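Side-chain contacts in branched-chain amino acid aminotransferase (Thermoproteus uzoniensis, PDB 5CE8), which probably catalyses the pyridoxal-phosphate-dependent transfer of the amino group of leucine, isoleucine and valine to 2-oxoglutarate: residues G222-T227 and E286-I291; E226-I231 and F256-A261; L235-L240 and G278-K283; E254-F257 and E263-P266. All coordinates share one frame; numbering follows the deposited sequence.

All four contacts lie on the chain from helix 223-235 to helix 279-292, their centres 5 to 12 Å apart. Along the chain contact 1 spans the others, contacts 2 and 3 alternate in sequence, and the hairpin of contact 4 falls between the two segments of contact 3. Contacts 1 and 2 both use helix 223-235, with E226 and T227 in each, and both reach the cofactor phosphate. Contacts 2 and 4 meet on strand 254-259, with I264 packed against V228 and V258. Contact 3, at the surface, joins the far end of helix 223-235 to the start of helix 279-292. Two helices thus pack against one sheet, whose strand 254-259 leads into the phosphate site.

Contact 1 (G222-T227 and E286-I291); sequences GITRET and ETYRRI. With PLP (pyridoxal-5'-phosphate), chain D.
T227 and Y288 meet where helix 223-235 passes helix 279-292. The methyl CG2 of T227 lies at the edge of the phenol ring, near its plane, with CG2 3.9 Å from Y288 CD1, and the side chains cross at about a right angle. Y288 extends its ring across the gap with CG anti to the backbone N (chi1 -172°), which carries Y288 OH to 4.1 Å from T224 OG1, near it but not bonded. T224 CG2 stands oblique to the same ring. Both threonines hold OG1 beside their backbone N and direct it to a different acceptor: T227 OG1 bonds the I223 carbonyl O at 2.8 Å, one turn back, an oxygen that also accepts from T227 N, while T224 OG1 turns to the cofactor. This helix start is one part of the phosphate-binding site of the fold-type IV aminotransferase. G222 is the N-cap, and the first turn offers I223 N to PLP O3P at 3.2 Å and T224 N to PLP O2P at 2.8 Å. T224 OG1 adds a second bond to PLP O2P at 2.9 Å. The helix dipole probably helps to stabilise the phosphate charge. T227 OG1 also bonds R59, and T227 packs on W302.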
loop_
_atom_site.group_PDB
_atom_site.type_symbol
_atom_site.label_atom_id
_atom_site.label_comp_id
_atom_site.label_asym_id
_atom_site.label_seq_id
_atom_site.Cartn_x
_atom_site.Cartn_y
_atom_site.Cartn_z
ATOM N N GLY A 222 -10.898 -14.800 -17.893
ATOM C CA GLY A 222 -10.683 -15.573 -19.056
ATOM C C GLY A 222 -11.901 -16.456 -19.270
ATOM O O GLY A 222 -12.542 -16.959 -18.307
ATOM N N ILE A 223 -12.148 -16.666 -20.536
ATOM C CA ILE A 223 -13.123 -17.575 -21.060
ATOM C C ILE A 223 -12.593 -19.015 -21.010
ATOM O O ILE A 223 -13.386 -19.926 -20.876
ATOM C CB ILE A 223 -13.534 -17.161 -22.464
ATOM C CG1 ILE A 223 -14.444 -15.951 -22.282
ATOM C CG2 ILE A 223 -14.300 -18.283 -23.195
ATOM C CD1 ILE A 223 -14.811 -15.147 -23.484
ATOM N N THR A 224 -11.295 -19.226 -21.127
ATOM C CA THR A 224 -10.743 -20.528 -20.840
ATOM C C THR A 224 -10.915 -20.848 -19.346
ATOM O O THR A 224 -11.307 -21.977 -18.991
ATOM C CB THR A 224 -9.264 -20.611 -21.288
ATOM O OG1 THR A 224 -9.173 -20.199 -22.684
ATOM C CG2 THR A 224 -8.792 -22.033 -21.176
ATOM N N ARG A 225 -10.692 -19.834 -18.534
ATOM C CA ARG A 225 -10.933 -19.904 -17.057
ATOM C C ARG A 225 -12.367 -20.304 -16.779
ATOM O O ARG A 225 -12.608 -21.249 -15.985
ATOM C CB ARG A 225 -10.509 -18.607 -16.407
ATOM C CG ARG A 225 -10.882 -18.456 -14.910
ATOM C CD ARG A 225 -10.620 -17.058 -14.499
ATOM N NE ARG A 225 -10.783 -16.878 -13.047
ATOM C CZ ARG A 225 -11.918 -16.645 -12.426
ATOM N NH1 ARG A 225 -13.081 -16.528 -13.088
ATOM N NH2 ARG A 225 -11.885 -16.597 -11.110
ATOM N N GLU A 226 -13.320 -19.629 -17.456
ATOM C CA GLU A 226 -14.681 -19.895 -17.277
ATOM C C GLU A 226 -14.986 -21.331 -17.733
ATOM O O GLU A 226 -15.659 -22.120 -17.014
ATOM C CB GLU A 226 -15.539 -18.896 -18.034
ATOM C CG GLU A 226 -17.025 -18.914 -17.674
ATOM C CD GLU A 226 -17.851 -17.978 -18.529
ATOM O OE1 GLU A 226 -17.530 -16.737 -18.601
ATOM O OE2 GLU A 226 -18.832 -18.453 -19.103
ATOM N N THR A 227 -14.477 -21.722 -18.890
ATOM C CA THR A 227 -14.639 -23.148 -19.302
ATOM C C THR A 227 -14.146 -24.149 -18.242
ATOM O O THR A 227 -14.848 -25.164 -17.950
ATOM C CB THR A 227 -13.964 -23.337 -20.694
ATOM O OG1 THR A 227 -14.552 -22.345 -21.566
ATOM C CG2 THR A 227 -14.143 -24.635 -21.211
ATOM N N GLU A 286 -7.364 -32.994 -21.088
ATOM C CA GLU A 286 -8.066 -34.033 -21.950
ATOM C C GLU A 286 -9.514 -33.641 -22.225
ATOM O O GLU A 286 -9.976 -33.759 -23.365
ATOM C CB GLU A 286 -7.983 -35.424 -21.353
ATOM C CG GLU A 286 -6.597 -36.057 -21.277
ATOM C CD GLU A 286 -6.426 -37.071 -20.134
ATOM O OE1 GLU A 286 -7.377 -37.314 -19.352
ATOM O OE2 GLU A 286 -5.295 -37.588 -19.948
ATOM N N THR A 287 -10.246 -33.123 -21.220
ATOM C CA THR A 287 -11.703 -32.755 -21.354
ATOM C C THR A 287 -11.847 -31.523 -22.203
ATOM O O THR A 287 -12.599 -31.543 -23.242
ATOM C CB THR A 287 -12.336 -32.525 -19.973
ATOM O OG1 THR A 287 -12.023 -33.657 -19.119
ATOM C CG2 THR A 287 -13.768 -32.333 -20.039
ATOM N N TYR A 288 -11.069 -30.492 -21.893
ATOM C CA TYR A 288 -10.980 -29.299 -22.779
ATOM C C TYR A 288 -10.761 -29.672 -24.269
ATOM O O TYR A 288 -11.494 -29.197 -25.133
ATOM C CB TYR A 288 -9.904 -28.310 -22.317
ATOM C CG TYR A 288 -9.902 -26.971 -23.096
ATOM C CD1 TYR A 288 -10.875 -26.015 -22.869
ATOM C CD2 TYR A 288 -8.985 -26.684 -24.082
ATOM C CE1 TYR A 288 -10.946 -24.817 -23.600
ATOM C CE2 TYR A 288 -9.042 -25.451 -24.817
ATOM C CZ TYR A 288 -10.009 -24.525 -24.529
ATOM O OH TYR A 288 -10.091 -23.343 -25.190
ATOM N N ARG A 289 -9.814 -30.573 -24.544
ATOM C CA ARG A 289 -9.488 -31.035 -25.919
ATOM C C ARG A 289 -10.699 -31.664 -26.634
ATOM O O ARG A 289 -10.969 -31.373 -27.807
ATOM C CB ARG A 289 -8.233 -31.955 -25.973
ATOM N N ARG A 290 -11.441 -32.493 -25.911
ATOM C CA ARG A 290 -12.618 -33.157 -26.410
ATOM C C ARG A 290 -13.722 -32.154 -26.604
ATOM O O ARG A 290 -14.510 -32.279 -27.524
ATOM C CB ARG A 290 -13.085 -34.271 -25.450
ATOM C CG ARG A 290 -12.166 -35.484 -25.300
ATOM C CD ARG A 290 -12.668 -36.514 -24.293
ATOM N NE ARG A 290 -14.088 -36.763 -24.571
ATOM C CZ ARG A 290 -14.566 -37.577 -25.529
ATOM N NH1 ARG A 290 -13.770 -38.269 -26.338
ATOM N NH2 ARG A 290 -15.881 -37.723 -25.665
ATOM N N ILE A 291 -13.799 -31.160 -25.736
ATOM C CA ILE A 291 -14.819 -30.116 -25.949
ATOM C C ILE A 291 -14.571 -29.331 -27.233
ATOM O O ILE A 291 -15.506 -29.094 -28.032
ATOM C CB ILE A 291 -14.913 -29.187 -24.756
ATOM C CG1 ILE A 291 -15.583 -29.917 -23.575
ATOM C CG2 ILE A 291 -15.498 -27.812 -25.113
ATOM C CD1 ILE A 291 -15.334 -29.246 -22.208
HETATM N N1 PLP D . -5.039 -13.175 -18.728
HETATM C C2 PLP D . -4.859 -12.016 -19.354
HETATM C C2A PLP D . -4.052 -10.919 -18.727
HETATM C C3 PLP D . -5.356 -11.813 -20.708
HETATM O O3 PLP D . -5.074 -10.629 -21.383
HETATM C C4 PLP D . -6.120 -12.920 -21.347
HETATM C C4A PLP D . -6.704 -12.820 -22.741
HETATM C C5 PLP D . -6.280 -14.151 -20.522
HETATM C C6 PLP D . -5.697 -14.179 -19.224
HETATM C C5A PLP D . -6.952 -15.412 -20.987
HETATM O O4P PLP D . -8.246 -15.188 -21.418
HETATM P P PLP D . -8.906 -16.221 -22.409
HETATM O O1P PLP D . -8.038 -16.341 -23.708
HETATM O O2P PLP D . -9.157 -17.445 -21.637
HETATM O O3P PLP D . -10.200 -15.636 -22.901
#

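Contact 2 (E226-I231 and F256-A261); sequences ETVISI and FFVGTA. With PLP (pyridoxal-5'-phosphate), chain D.
The phosphate end of the PLP site draws on the start of helix 223-235 and on the turn that follows strand 254-259, and V228 and V258 pack this helix and strand together. The methyl V228 CG2 meets V258 CG1 at 3.9 Å, the two side chains crossing at a slant. V228 has CG1 anti to the backbone N (chi1 164°), which divides its branches between two partners: CG2 goes to V258, and CG1 comes to the edge of the F256 ring, near its plane, 4.4 Å from F256 CE2. V258 and F256, two residues apart on strand 254-259, therefore present their side chains to the same helix face, and the contact is wholly apolar and buried. Past V258 the strand ends at G259, and T260 closes on the phosphate with two bonds to one oxygen: T260 OG1 lies 2.7 Å from PLP O1P and T260 N 2.9 Å from the same PLP O1P, the latter bent to 145° at the hydrogen. T260 keeps OG1 beside its backbone N (chi1 -74°), which lets both donors converge. R66 and Y167 also bond the cofactor. On the strand 201-206 side, F203 packs on V228 and V258 and its ring meets that of F256 with planes nearly parallel, while I284 of helix 279-292 touches both V228 and F256.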
loop_
_atom_site.group_PDB
_atom_site.type_symbol
_atom_site.label_atom_id
_atom_site.label_comp_id
_atom_site.label_asym_id
_atom_site.label_seq_id
_atom_site.Cartn_x
_atom_site.Cartn_y
_atom_site.Cartn_z
ATOM N N GLU A 226 -13.320 -19.629 -17.456
ATOM C CA GLU A 226 -14.681 -19.895 -17.277
ATOM C C GLU A 226 -14.986 -21.331 -17.733
ATOM O O GLU A 226 -15.659 -22.120 -17.014
ATOM C CB GLU A 226 -15.539 -18.896 -18.034
ATOM C CG GLU A 226 -17.025 -18.914 -17.674
ATOM C CD GLU A 226 -17.851 -17.978 -18.529
ATOM O OE1 GLU A 226 -17.530 -16.737 -18.601
ATOM O OE2 GLU A 226 -18.832 -18.453 -19.103
ATOM N N THR A 227 -14.477 -21.722 -18.890
ATOM C CA THR A 227 -14.639 -23.148 -19.302
ATOM C C THR A 227 -14.146 -24.149 -18.242
ATOM O O THR A 227 -14.848 -25.164 -17.950
ATOM C CB THR A 227 -13.964 -23.337 -20.694
ATOM O OG1 THR A 227 -14.552 -22.345 -21.566
ATOM C CG2 THR A 227 -14.143 -24.635 -21.211
ATOM N N VAL A 228 -12.922 -23.929 -17.770
ATOM C CA VAL A 228 -12.329 -24.769 -16.736
ATOM C C VAL A 228 -13.280 -24.857 -15.510
ATOM O O VAL A 228 -13.473 -25.966 -14.910
ATOM C CB VAL A 228 -10.946 -24.297 -16.360
ATOM C CG1 VAL A 228 -10.431 -24.892 -15.036
ATOM C CG2 VAL A 228 -9.931 -24.659 -17.492
ATOM N N ILE A 229 -13.912 -23.725 -15.181
ATOM C CA ILE A 229 -14.777 -23.723 -13.998
ATOM C C ILE A 229 -15.995 -24.654 -14.348
ATOM O O ILE A 229 -16.328 -25.489 -13.564
ATOM C CB ILE A 229 -15.099 -22.281 -13.507
ATOM C CG1 ILE A 229 -13.913 -21.686 -12.824
ATOM C CG2 ILE A 229 -16.318 -22.268 -12.629
ATOM C CD1 ILE A 229 -13.916 -20.168 -12.742
ATOM N N SER A 230 -16.610 -24.550 -15.536
ATOM C CA SER A 230 -17.702 -25.485 -15.956
ATOM C C SER A 230 -17.253 -26.921 -15.974
ATOM O O SER A 230 -17.966 -27.852 -15.539
ATOM C CB SER A 230 -18.104 -25.088 -17.350
ATOM O OG SER A 230 -18.669 -23.763 -17.264
ATOM N N ILE A 231 -16.048 -27.149 -16.486
ATOM C CA ILE A 231 -15.540 -28.542 -16.562
ATOM C C ILE A 231 -15.399 -29.037 -15.125
ATOM O O ILE A 231 -15.814 -30.172 -14.828
ATOM C CB ILE A 231 -14.176 -28.596 -17.269
ATOM C CG1 ILE A 231 -14.370 -28.474 -18.808
ATOM C CG2 ILE A 231 -13.422 -29.849 -16.947
ATOM C CD1 ILE A 231 -13.075 -28.059 -19.464
ATOM N N PHE A 256 -1.348 -25.109 -13.169
ATOM C CA PHE A 256 -1.485 -24.908 -14.606
ATOM C C PHE A 256 -2.002 -23.510 -14.985
ATOM O O PHE A 256 -2.734 -22.856 -14.253
ATOM C CB PHE A 256 -2.359 -26.006 -15.240
ATOM C CG PHE A 256 -3.778 -26.110 -14.755
ATOM C CD1 PHE A 256 -4.083 -26.816 -13.609
ATOM C CD2 PHE A 256 -4.840 -25.555 -15.476
ATOM C CE1 PHE A 256 -5.422 -27.019 -13.181
ATOM C CE2 PHE A 256 -6.149 -25.759 -15.059
ATOM C CZ PHE A 256 -6.452 -26.426 -13.876
ATOM N N PHE A 257 -1.587 -23.104 -16.174
ATOM C CA PHE A 257 -2.054 -21.913 -16.865
ATOM C C PHE A 257 -3.144 -22.305 -17.867
ATOM O O PHE A 257 -3.138 -23.424 -18.456
ATOM C CB PHE A 257 -0.971 -21.364 -17.759
ATOM C CG PHE A 257 0.152 -20.664 -17.070
ATOM C CD1 PHE A 257 -0.072 -19.551 -16.329
ATOM C CD2 PHE A 257 1.501 -21.134 -17.206
ATOM C CE1 PHE A 257 0.991 -18.857 -15.763
ATOM C CE2 PHE A 257 2.536 -20.469 -16.606
ATOM C CZ PHE A 257 2.288 -19.307 -15.881
ATOM N N VAL A 258 -4.078 -21.355 -18.080
ATOM C CA VAL A 258 -5.187 -21.503 -19.021
ATOM C C VAL A 258 -5.290 -20.178 -19.800
ATOM O O VAL A 258 -4.973 -19.081 -19.226
ATOM C CB VAL A 258 -6.529 -21.938 -18.372
ATOM C CG1 VAL A 258 -6.316 -23.168 -17.507
ATOM C CG2 VAL A 258 -7.120 -20.839 -17.546
ATOM N N GLY A 259 -5.633 -20.319 -21.098
ATOM C CA GLY A 259 -5.821 -19.205 -21.969
ATOM C C GLY A 259 -6.109 -19.733 -23.345
ATOM O O GLY A 259 -5.859 -20.924 -23.636
ATOM N N THR A 260 -6.653 -18.835 -24.188
ATOM C CA THR A 260 -7.070 -19.210 -25.472
ATOM C C THR A 260 -5.842 -19.783 -26.138
ATOM O O THR A 260 -5.936 -20.920 -26.636
ATOM C CB THR A 260 -7.757 -18.083 -26.258
ATOM O OG1 THR A 260 -9.076 -17.874 -25.723
ATOM C CG2 THR A 260 -7.928 -18.453 -27.791
ATOM N N ALA A 261 -4.699 -19.043 -26.154
ATOM C CA ALA A 261 -3.487 -19.487 -26.841
ATOM C C ALA A 261 -2.821 -20.594 -26.059
ATOM O O ALA A 261 -2.279 -21.539 -26.627
ATOM C CB ALA A 261 -2.495 -18.328 -27.059
HETATM N N1 PLP D . -5.039 -13.175 -18.728
HETATM C C2 PLP D . -4.859 -12.016 -19.354
HETATM C C2A PLP D . -4.052 -10.919 -18.727
HETATM C C3 PLP D . -5.356 -11.813 -20.708
HETATM O O3 PLP D . -5.074 -10.629 -21.383
HETATM C C4 PLP D . -6.120 -12.920 -21.347
HETATM C C4A PLP D . -6.704 -12.820 -22.741
HETATM C C5 PLP D . -6.280 -14.151 -20.522
HETATM C C6 PLP D . -5.697 -14.179 -19.224
HETATM C C5A PLP D . -6.952 -15.412 -20.987
HETATM O O4P PLP D . -8.246 -15.188 -21.418
HETATM P P PLP D . -8.906 -16.221 -22.409
HETATM O O1P PLP D . -8.038 -16.341 -23.708
HETATM O O2P PLP D . -9.157 -17.445 -21.637
HETATM O O3P PLP D . -10.200 -15.636 -22.901
#

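Contact 3 (L235-L240 and G278-K283); sequences LGIPLL and GPITQK
L235 and K283 make the closest approach here, L235 CD1 lying 3.6 Å from K283 CG. The leucine meets the aliphatic part of the lysine with both of its methyls, since L235 CD2 also reaches K283 CE at 4.1 Å, and the two side chains run at an oblique angle to each other. K283 leaves the helix with CG anti to its backbone N (chi1 170°) and then bends at chi2 (71°) and again at chi4, a course that brings its CG and CE methylenes up to the two methyl branches of L235. A second pair stands beside the first: I237 and I280 point at each other tip to tip, with I237 CD1 4.1 Å from I280 CG2. I237 places CG1 beside its backbone N and extends it through chi2 (158°), so that CD1 is the atom offered across the gap.

Behind these side chains the backbone sets their positions. Helix 223-235 ends in a Schellman motif at G236, whose positive phi turns the chain so that I237 follows L235 onto the same neighbour before strand 239-241 begins. On the other side, G278 is the N-cap of helix 279-292, and that first turn is tied to the sheet by E254, whose carboxylate bonds I280 N and T281 OG1. L210 of strand 209-212 packs on both I237 and I280. The contact between the segments rests on van der Waals packing alone, partly exposed, with the lysine contributing its hydrocarbon chain rather than its charge.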
loop_
_atom_site.group_PDB
_atom_site.type_symbol
_atom_site.label_atom_id
_atom_site.label_comp_id
_atom_site.label_asym_id
_atom_site.label_seq_id
_atom_site.Cartn_x
_atom_site.Cartn_y
_atom_site.Cartn_z
ATOM N N LEU A 235 -17.012 -32.446 -13.678
ATOM C CA LEU A 235 -16.202 -33.550 -13.198
ATOM C C LEU A 235 -16.288 -33.788 -11.702
ATOM O O LEU A 235 -15.712 -34.762 -11.137
ATOM C CB LEU A 235 -14.810 -33.270 -13.582
ATOM C CG LEU A 235 -14.607 -33.354 -15.107
ATOM C CD1 LEU A 235 -13.123 -33.220 -15.289
ATOM C CD2 LEU A 235 -15.155 -34.612 -15.818
ATOM N N GLY A 236 -17.004 -32.958 -11.007
ATOM C CA GLY A 236 -16.980 -33.110 -9.524
ATOM C C GLY A 236 -15.772 -32.646 -8.722
ATOM O O GLY A 236 -15.625 -32.932 -7.483
ATOM N N ILE A 237 -14.974 -31.846 -9.365
ATOM C CA ILE A 237 -13.810 -31.311 -8.714
ATOM C C ILE A 237 -14.174 -30.029 -7.921
ATOM O O ILE A 237 -14.621 -29.017 -8.475
ATOM C CB ILE A 237 -12.675 -31.018 -9.687
ATOM C CG1 ILE A 237 -12.349 -32.223 -10.539
ATOM C CG2 ILE A 237 -11.409 -30.661 -8.908
ATOM C CD1 ILE A 237 -11.638 -31.878 -11.865
ATOM N N PRO A 238 -13.975 -30.076 -6.601
ATOM C CA PRO A 238 -14.254 -28.921 -5.780
ATOM C C PRO A 238 -13.375 -27.712 -6.183
ATOM O O PRO A 238 -12.224 -27.898 -6.519
ATOM C CB PRO A 238 -13.963 -29.431 -4.345
ATOM C CG PRO A 238 -13.723 -30.888 -4.451
ATOM C CD PRO A 238 -13.346 -31.190 -5.851
ATOM N N LEU A 239 -13.964 -26.538 -6.337
ATOM C CA LEU A 239 -13.304 -25.393 -6.889
ATOM C C LEU A 239 -13.536 -24.153 -6.025
ATOM O O LEU A 239 -14.657 -23.883 -5.574
ATOM C CB LEU A 239 -13.769 -25.097 -8.310
ATOM C CG LEU A 239 -12.919 -23.962 -8.935
ATOM C CD1 LEU A 239 -12.487 -24.318 -10.313
ATOM C CD2 LEU A 239 -13.712 -22.646 -8.902
ATOM N N LEU A 240 -12.476 -23.381 -5.805
ATOM C CA LEU A 240 -12.615 -22.191 -4.947
ATOM C C LEU A 240 -11.910 -21.082 -5.696
ATOM O O LEU A 240 -10.761 -21.304 -6.175
ATOM C CB LEU A 240 -11.919 -22.398 -3.632
ATOM C CG LEU A 240 -12.618 -23.309 -2.670
ATOM C CD1 LEU A 240 -11.625 -23.727 -1.581
ATOM C CD2 LEU A 240 -13.931 -22.695 -2.108
ATOM N N GLY A 278 0.330 -33.119 -13.011
ATOM C CA GLY A 278 -0.634 -33.867 -12.168
ATOM C C GLY A 278 -1.883 -34.490 -12.834
ATOM O O GLY A 278 -2.218 -34.179 -13.980
ATOM N N PRO A 279 -2.653 -35.291 -12.074
ATOM C CA PRO A 279 -3.897 -35.860 -12.634
ATOM C C PRO A 279 -5.088 -34.933 -12.920
ATOM O O PRO A 279 -5.746 -35.129 -13.946
ATOM C CB PRO A 279 -4.256 -36.985 -11.651
ATOM C CG PRO A 279 -3.634 -36.583 -10.333
ATOM C CD PRO A 279 -2.484 -35.613 -10.640
ATOM N N ILE A 280 -5.309 -33.908 -12.094
ATOM C CA ILE A 280 -6.373 -32.914 -12.307
ATOM C C ILE A 280 -6.060 -32.132 -13.588
ATOM O O ILE A 280 -6.896 -32.074 -14.502
ATOM C CB ILE A 280 -6.701 -32.041 -11.040
ATOM C CG1 ILE A 280 -7.146 -32.910 -9.854
ATOM C CG2 ILE A 280 -7.735 -30.937 -11.264
ATOM C CD1 ILE A 280 -8.311 -33.860 -10.051
ATOM N N THR A 281 -4.838 -31.632 -13.706
ATOM C CA THR A 281 -4.473 -30.877 -14.823
ATOM C C THR A 281 -4.612 -31.731 -16.052
ATOM O O THR A 281 -5.157 -31.255 -17.016
ATOM C CB THR A 281 -3.005 -30.450 -14.770
ATOM O OG1 THR A 281 -2.783 -29.650 -13.611
ATOM C CG2 THR A 281 -2.662 -29.627 -15.942
ATOM N N GLN A 282 -4.136 -32.958 -16.030
ATOM C CA GLN A 282 -4.315 -33.854 -17.174
ATOM C C GLN A 282 -5.789 -34.075 -17.527
ATOM O O GLN A 282 -6.175 -33.971 -18.739
ATOM C CB GLN A 282 -3.497 -35.169 -17.105
ATOM N N LYS A 283 -6.635 -34.322 -16.531
ATOM C CA LYS A 283 -8.009 -34.651 -16.806
ATOM C C LYS A 283 -8.658 -33.389 -17.354
ATOM O O LYS A 283 -9.362 -33.478 -18.368
ATOM C CB LYS A 283 -8.763 -35.259 -15.589
ATOM C CG LYS A 283 -10.262 -35.389 -15.763
ATOM C CD LYS A 283 -10.502 -36.515 -16.790
ATOM C CE LYS A 283 -11.965 -36.972 -17.018
ATOM N NZ LYS A 283 -12.382 -37.873 -15.946
#

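Contact 4 (E254-F257 and E263-P266)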
loop_
_atom_site.group_PDB
_atom_site.type_symbol
_atom_site.label_atom_id
_atom_site.label_comp_id
_atom_site.label_asym_id
_atom_site.label_seq_id
_atom_site.Cartn_x
_atom_site.Cartn_y
_atom_site.Cartn_z
ATOM N N GLU A 254 -0.257 -29.392 -7.682
ATOM C CA GLU A 254 -0.270 -29.157 -9.149
ATOM C C GLU A 254 -0.584 -27.728 -9.416
ATOM O O GLU A 254 -1.131 -27.005 -8.552
ATOM C CB GLU A 254 -1.361 -29.941 -9.975
ATOM C CG GLU A 254 -1.794 -31.293 -9.551
ATOM C CD GLU A 254 -2.885 -31.867 -10.436
ATOM O OE1 GLU A 254 -2.877 -31.632 -11.703
ATOM O OE2 GLU A 254 -3.699 -32.621 -9.851
ATOM N N ALA A 255 -0.250 -27.331 -10.640
ATOM C CA ALA A 255 -0.460 -25.961 -11.159
ATOM C C ALA A 255 -0.505 -25.963 -12.662
ATOM O O ALA A 255 0.112 -26.805 -13.334
ATOM C CB ALA A 255 0.616 -24.980 -10.691
ATOM N N PHE A 256 -1.348 -25.109 -13.169
ATOM C CA PHE A 256 -1.485 -24.908 -14.606
ATOM C C PHE A 256 -2.002 -23.510 -14.985
ATOM O O PHE A 256 -2.734 -22.856 -14.253
ATOM C CB PHE A 256 -2.359 -26.006 -15.240
ATOM C CG PHE A 256 -3.778 -26.110 -14.755
ATOM C CD1 PHE A 256 -4.083 -26.816 -13.609
ATOM C CD2 PHE A 256 -4.840 -25.555 -15.476
ATOM C CE1 PHE A 256 -5.422 -27.019 -13.181
ATOM C CE2 PHE A 256 -6.149 -25.759 -15.059
ATOM C CZ PHE A 256 -6.452 -26.426 -13.876
ATOM N N PHE A 257 -1.587 -23.104 -16.174
ATOM C CA PHE A 257 -2.054 -21.913 -16.865
ATOM C C PHE A 257 -3.144 -22.305 -17.867
ATOM O O PHE A 257 -3.138 -23.424 -18.456
ATOM C CB PHE A 257 -0.971 -21.364 -17.759
ATOM C CG PHE A 257 0.152 -20.664 -17.070
ATOM C CD1 PHE A 257 -0.072 -19.551 -16.329
ATOM C CD2 PHE A 257 1.501 -21.134 -17.206
ATOM C CE1 PHE A 257 0.991 -18.857 -15.763
ATOM C CE2 PHE A 257 2.536 -20.469 -16.606
ATOM C CZ PHE A 257 2.288 -19.307 -15.881
ATOM N N GLU A 263 -4.258 -22.818 -24.011
ATOM C CA GLU A 263 -5.117 -24.004 -23.726
ATOM C C GLU A 263 -4.943 -24.330 -22.223
ATOM O O GLU A 263 -5.230 -23.450 -21.381
ATOM C CB GLU A 263 -4.789 -25.117 -24.721
ATOM C CG GLU A 263 -4.881 -24.596 -26.188
ATOM C CD GLU A 263 -4.656 -25.642 -27.279
ATOM O OE1 GLU A 263 -5.372 -25.672 -28.320
ATOM O OE2 GLU A 263 -3.716 -26.415 -27.119
ATOM N N ILE A 264 -4.557 -25.542 -21.888
ATOM C CA ILE A 264 -4.350 -25.992 -20.480
ATOM C C ILE A 264 -2.922 -26.438 -20.454
ATOM O O ILE A 264 -2.610 -27.473 -21.028
ATOM C CB ILE A 264 -5.271 -27.203 -20.091
ATOM C CG1 ILE A 264 -6.731 -27.007 -20.608
ATOM C CG2 ILE A 264 -5.266 -27.454 -18.569
ATOM C CD1 ILE A 264 -7.459 -25.796 -20.064
ATOM N N THR A 265 -2.040 -25.644 -19.843
ATOM C CA THR A 265 -0.613 -25.969 -19.843
ATOM C C THR A 265 -0.273 -26.217 -18.389
ATOM O O THR A 265 -0.442 -25.298 -17.576
ATOM C CB THR A 265 0.178 -24.819 -20.474
ATOM O OG1 THR A 265 -0.178 -24.689 -21.848
ATOM C CG2 THR A 265 1.687 -25.001 -20.312
ATOM N N PRO A 266 0.181 -27.455 -18.034
ATOM C CA PRO A 266 0.819 -27.778 -16.737
ATOM C C PRO A 266 1.998 -26.825 -16.422
ATOM O O PRO A 266 2.797 -26.532 -17.317
ATOM C CB PRO A 266 1.430 -29.195 -16.989
ATOM C CG PRO A 266 0.701 -29.751 -18.093
ATOM C CD PRO A 266 0.380 -28.571 -18.987
#
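F256 and I264 lie side by side and point the same way, the methyl I264 CG2 sitting 3.7 Å from F256 CD2 and oblique to the ring. F256 holds CG between its backbone N and carbonyl carbon (chi1 61°), and its CB is close to the opposing strand, 3.1 Å from T265 O. In I264, CG2 is anti to the backbone N, which sends that branch to the ring. The strands 254-259 and 265-270 form an antiparallel beta hairpin here. F256 and P266 are a non-hydrogen-bonded pair with side chains on one face; F257 and T265 are the hydrogen-bonded pair, with side chains on the other. F257 N gives to T265 O at 2.8 Å, and T265 N returns a straighter bond to F257 O, also 2.8 Å with 172° at the hydrogen. F257 O further receives a CA-H...O contact from I264, where the chain turns a corner. T265 OG1 bonds A262 O in the connecting loop. Strand 201-206 flanks strand 254-259 on its other edge, and P266 bonds V142 of strand 142-146. Helix 279-292 covers the F256 face, with T281 on F256 and Y288 on I264.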